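PDB 4RGL: filamentation induced by cAMP protein Fic from Desulfovibrio alaskensis, which belongs to the Fic/DOC family, pairing a mostly helical Fic domain with a small C-terminal domain of the helix-turn-helix clan. Local coordinates for residues 175-180 against 226-231. Sequence-based numbering, arbitrary orientation.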
ATOM      1  N   PHE A 175     -17.775  -9.169   1.278  1.00 73.75           N
ATOM      2  CA  PHE A 175     -17.831  -8.724  -0.115  1.00 72.98           C
ATOM      3  C   PHE A 175     -16.746  -9.413  -0.948  1.00 75.69           C
ATOM      4  O   PHE A 175     -17.036  -9.922  -2.028  1.00 74.39           O
ATOM      5  CB  PHE A 175     -17.684  -7.199  -0.207  1.00 74.77           C
ATOM      6  CG  PHE A 175     -17.856  -6.654  -1.610  1.00 75.86           C
ATOM      7  CD1 PHE A 175     -16.785  -6.622  -2.498  1.00 77.07           C
ATOM      8  CD2 PHE A 175     -19.089  -6.189  -2.047  1.00 78.87           C
ATOM      9  CE1 PHE A 175     -16.955  -6.158  -3.801  1.00 77.84           C
ATOM     10  CE2 PHE A 175     -19.251  -5.707  -3.348  1.00 81.50           C
ATOM     11  CZ  PHE A 175     -18.183  -5.693  -4.215  1.00 78.04           C
ATOM     12  N   HIS A 176     -15.494  -9.435  -0.433  1.00 72.23           N
ATOM     13  CA  HIS A 176     -14.356 -10.087  -1.101  1.00 70.96           C
ATOM     14  C   HIS A 176     -14.693 -11.538  -1.426  1.00 72.97           C
ATOM     15  O   HIS A 176     -14.465 -11.988  -2.542  1.00 72.53           O
ATOM     16  CB  HIS A 176     -13.098 -10.020  -0.193  1.00 71.94           C
ATOM     17  CG  HIS A 176     -11.797 -10.275  -0.907  1.00 74.72           C
ATOM     18  ND1 HIS A 176     -10.681  -9.493  -0.667  1.00 76.16           N
ATOM     19  CD2 HIS A 176     -11.483 -11.207  -1.838  1.00 76.28           C
ATOM     20  CE1 HIS A 176      -9.723  -9.990  -1.431  1.00 75.04           C
ATOM     21  NE2 HIS A 176     -10.163 -11.009  -2.168  1.00 75.40           N
ATOM     22  N   TYR A 177     -15.280 -12.253  -0.456  1.00 69.57           N
ATOM     23  CA  TYR A 177     -15.645 -13.660  -0.594  1.00 69.45           C
ATOM     24  C   TYR A 177     -16.733 -13.845  -1.643  1.00 73.81           C
ATOM     25  O   TYR A 177     -16.626 -14.737  -2.489  1.00 74.96           O
ATOM     26  CB  TYR A 177     -16.108 -14.214   0.759  1.00 71.91           C
ATOM     27  CG  TYR A 177     -16.692 -15.605   0.691  1.00 75.25           C
ATOM     28  CD1 TYR A 177     -15.869 -16.726   0.617  1.00 76.93           C
ATOM     29  CD2 TYR A 177     -18.061 -15.813   0.837  1.00 77.75           C
ATOM     30  CE1 TYR A 177     -16.398 -18.015   0.626  1.00 79.00           C
ATOM     31  CE2 TYR A 177     -18.598 -17.099   0.888  1.00 79.70           C
ATOM     32  CZ  TYR A 177     -17.764 -18.197   0.773  1.00 89.15           C
ATOM     33  OH  TYR A 177     -18.296 -19.466   0.784  1.00 94.01           O
ATOM     34  N   GLU A 178     -17.774 -13.013  -1.600  1.00 69.32           N
ATOM     35  CA  GLU A 178     -18.868 -13.098  -2.559  1.00 68.85           C
ATOM     36  C   GLU A 178     -18.403 -12.697  -3.961  1.00 70.62           C
ATOM     37  O   GLU A 178     -18.693 -13.403  -4.928  1.00 69.88           O
ATOM     38  CB  GLU A 178     -20.038 -12.218  -2.116  1.00 71.48           C
ATOM     39  CG  GLU A 178     -20.763 -12.748  -0.889  1.00 79.24           C
ATOM     40  CD  GLU A 178     -21.383 -14.121  -1.072  1.00 93.11           C
ATOM     41  OE1 GLU A 178     -22.007 -14.356  -2.131  1.00 87.35           O
ATOM     42  OE2 GLU A 178     -21.251 -14.957  -0.152  1.00 87.87           O
ATOM     43  N   PHE A 179     -17.630 -11.585  -4.061  1.00 65.72           N
ATOM     44  CA  PHE A 179     -17.112 -11.074  -5.336  1.00 63.80           C
ATOM     45  C   PHE A 179     -16.239 -12.123  -6.032  1.00 65.45           C
ATOM     46  O   PHE A 179     -16.340 -12.291  -7.243  1.00 64.35           O
ATOM     47  CB  PHE A 179     -16.305  -9.777  -5.107  1.00 65.12           C
ATOM     48  CG  PHE A 179     -15.866  -9.081  -6.371  1.00 66.36           C
ATOM     49  CD1 PHE A 179     -14.678  -9.436  -7.006  1.00 68.70           C
ATOM     50  CD2 PHE A 179     -16.622  -8.053  -6.917  1.00 69.51           C
ATOM     51  CE1 PHE A 179     -14.286  -8.811  -8.196  1.00 69.28           C
ATOM     52  CE2 PHE A 179     -16.214  -7.408  -8.091  1.00 72.40           C
ATOM     53  CZ  PHE A 179     -15.047  -7.793  -8.722  1.00 69.38           C
ATOM     54  N   GLU A 180     -15.381 -12.828  -5.263  1.00 61.88           N
ATOM     55  CA  GLU A 180     -14.486 -13.846  -5.823  1.00 61.31           C
ATOM     56  C   GLU A 180     -15.299 -15.025  -6.395  1.00 66.22           C
ATOM     57  O   GLU A 180     -14.919 -15.596  -7.417  1.00 65.17           O
ATOM     58  CB  GLU A 180     -13.490 -14.340  -4.748  1.00 62.36           C
ATOM     59  CG  GLU A 180     -12.264 -15.064  -5.312  1.00 71.25           C
ATOM     60  CD  GLU A 180     -12.433 -16.547  -5.626  1.00 83.28           C
ATOM     61  OE1 GLU A 180     -13.490 -17.119  -5.269  1.00 59.19           O
ATOM     62  OE2 GLU A 180     -11.460 -17.157  -6.126  1.00 80.97           O
ATOM     63  N   ARG A 226      -6.505 -21.956  -0.267  1.00 85.41           N
ATOM     64  CA  ARG A 226      -7.011 -23.186   0.375  1.00 86.92           C
ATOM     65  C   ARG A 226      -8.201 -22.866   1.302  1.00 91.90           C
ATOM     66  O   ARG A 226      -9.210 -23.577   1.273  1.00 91.29           O
ATOM     67  CB  ARG A 226      -5.893 -23.897   1.160  1.00 88.83           C
ATOM     68  CG  ARG A 226      -6.275 -25.314   1.618  1.00101.75           C
ATOM     69  CD  ARG A 226      -5.149 -26.010   2.386  1.00114.55           C
ATOM     70  NE  ARG A 226      -4.875 -25.367   3.677  1.00123.92           N
ATOM     71  CZ  ARG A 226      -3.815 -24.598   3.914  1.00136.31           C
ATOM     72  NH1 ARG A 226      -2.897 -24.414   2.972  1.00122.38           N
ATOM     73  NH2 ARG A 226      -3.643 -24.046   5.107  1.00122.17           N
ATOM     74  N   VAL A 227      -8.087 -21.778   2.112  1.00 89.87           N
ATOM     75  CA  VAL A 227      -9.173 -21.333   3.002  1.00 90.68           C
ATOM     76  C   VAL A 227     -10.344 -20.832   2.167  1.00 94.25           C
ATOM     77  O   VAL A 227     -11.497 -21.129   2.477  1.00 94.54           O
ATOM     78  CB  VAL A 227      -8.690 -20.245   3.992  1.00 94.51           C
ATOM     79  N   LEU A 228     -10.042 -20.126   1.072  1.00 89.67           N
ATOM     80  CA  LEU A 228     -11.048 -19.617   0.152  1.00 89.34           C
ATOM     81  C   LEU A 228     -11.808 -20.779  -0.532  1.00 94.95           C
ATOM     82  O   LEU A 228     -13.022 -20.686  -0.731  1.00 94.82           O
ATOM     83  CB  LEU A 228     -10.372 -18.720  -0.898  1.00 88.19           C
ATOM     84  CG  LEU A 228     -11.279 -18.020  -1.892  1.00 92.35           C
ATOM     85  CD1 LEU A 228     -12.358 -17.202  -1.179  1.00 93.17           C
ATOM     86  CD2 LEU A 228     -10.477 -17.138  -2.803  1.00 93.73           C
ATOM     87  N   ALA A 229     -11.092 -21.891  -0.849  1.00 92.10           N
ATOM     88  CA  ALA A 229     -11.701 -23.071  -1.474  1.00 92.18           C
ATOM     89  C   ALA A 229     -12.510 -23.878  -0.460  1.00 97.77           C
ATOM     90  O   ALA A 229     -13.590 -24.371  -0.794  1.00 97.80           O
ATOM     91  CB  ALA A 229     -10.628 -23.947  -2.096  1.00 92.75           C
ATOM     92  N   VAL A 230     -11.975 -24.033   0.792  1.00 95.04           N
ATOM     93  CA  VAL A 230     -12.673 -24.759   1.864  1.00 96.22           C
ATOM     94  C   VAL A 230     -13.961 -24.021   2.228  1.00100.88           C
ATOM     95  O   VAL A 230     -15.015 -24.651   2.362  1.00100.70           O
ATOM     96  CB  VAL A 230     -11.771 -24.952   3.105  1.00100.75           C
ATOM     97  N   ALA A 231     -13.892 -22.666   2.305  1.00 97.81           N
ATOM     98  CA  ALA A 231     -15.061 -21.821   2.564  1.00 98.37           C
ATOM     99  C   ALA A 231     -16.085 -21.941   1.426  1.00103.48           C
ATOM    100  O   ALA A 231     -17.289 -21.975   1.682  1.00103.95           O
ATOM    101  CB  ALA A 231     -14.629 -20.372   2.733  1.00 98.33           C
TER
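Tyr177 reaches from helix 168-182 to Leu228 and Ala231 of helix 221-234, a buried helix-helix crossing in the mainly helical Fic fold. The axes of the two segments cross at -76° and approach no closer than 11.5 Å, so side chains rather than backbones bridge the gap; even the nearest CA atoms, those of Tyr177 and Leu228, are 7.6 Å apart. Tyr177 holds CG anti to its own N (chi1 172°), which carries the ring out to the second helix. Its CD1 and CE1 flank then lies obliquely against two methyl groups: CD1 is 4.0 Å from Leu228 CD1, and CE1 is 3.6 Å from Ala231 CB. Spacing of three residues places Leu228 and Ala231 on the same side of their helix, where both can meet one ring.

One turn on from Tyr177, Glu180 sends its chain to Leu228 from the opposite direction. Chi1 extends CG toward the leucine and the bend at chi2 (-84°) then turns the carboxylate alongside it, CD lying 3.5 Å from Leu228 CD2. The two leucine methyls thus divide their work, CD1 against the tyrosine and CD2 against the glutamate. The acid itself is answered elsewhere: Glu180 OE1 forms a salt bridge with Arg136, which probably stabilises its negative charge in this buried place. Helix 168-182 runs into the Fic signature motif at His183, its ND1 hydrogen-bonded to Glu180 O. Phe240 of helix 238-257 also packs on Leu228, and Pro239 on Ala231. At the far end of the ring, Tyr177 OH donates a weak hydrogen bond to the backbone O of Ala231, 2.8 Å away.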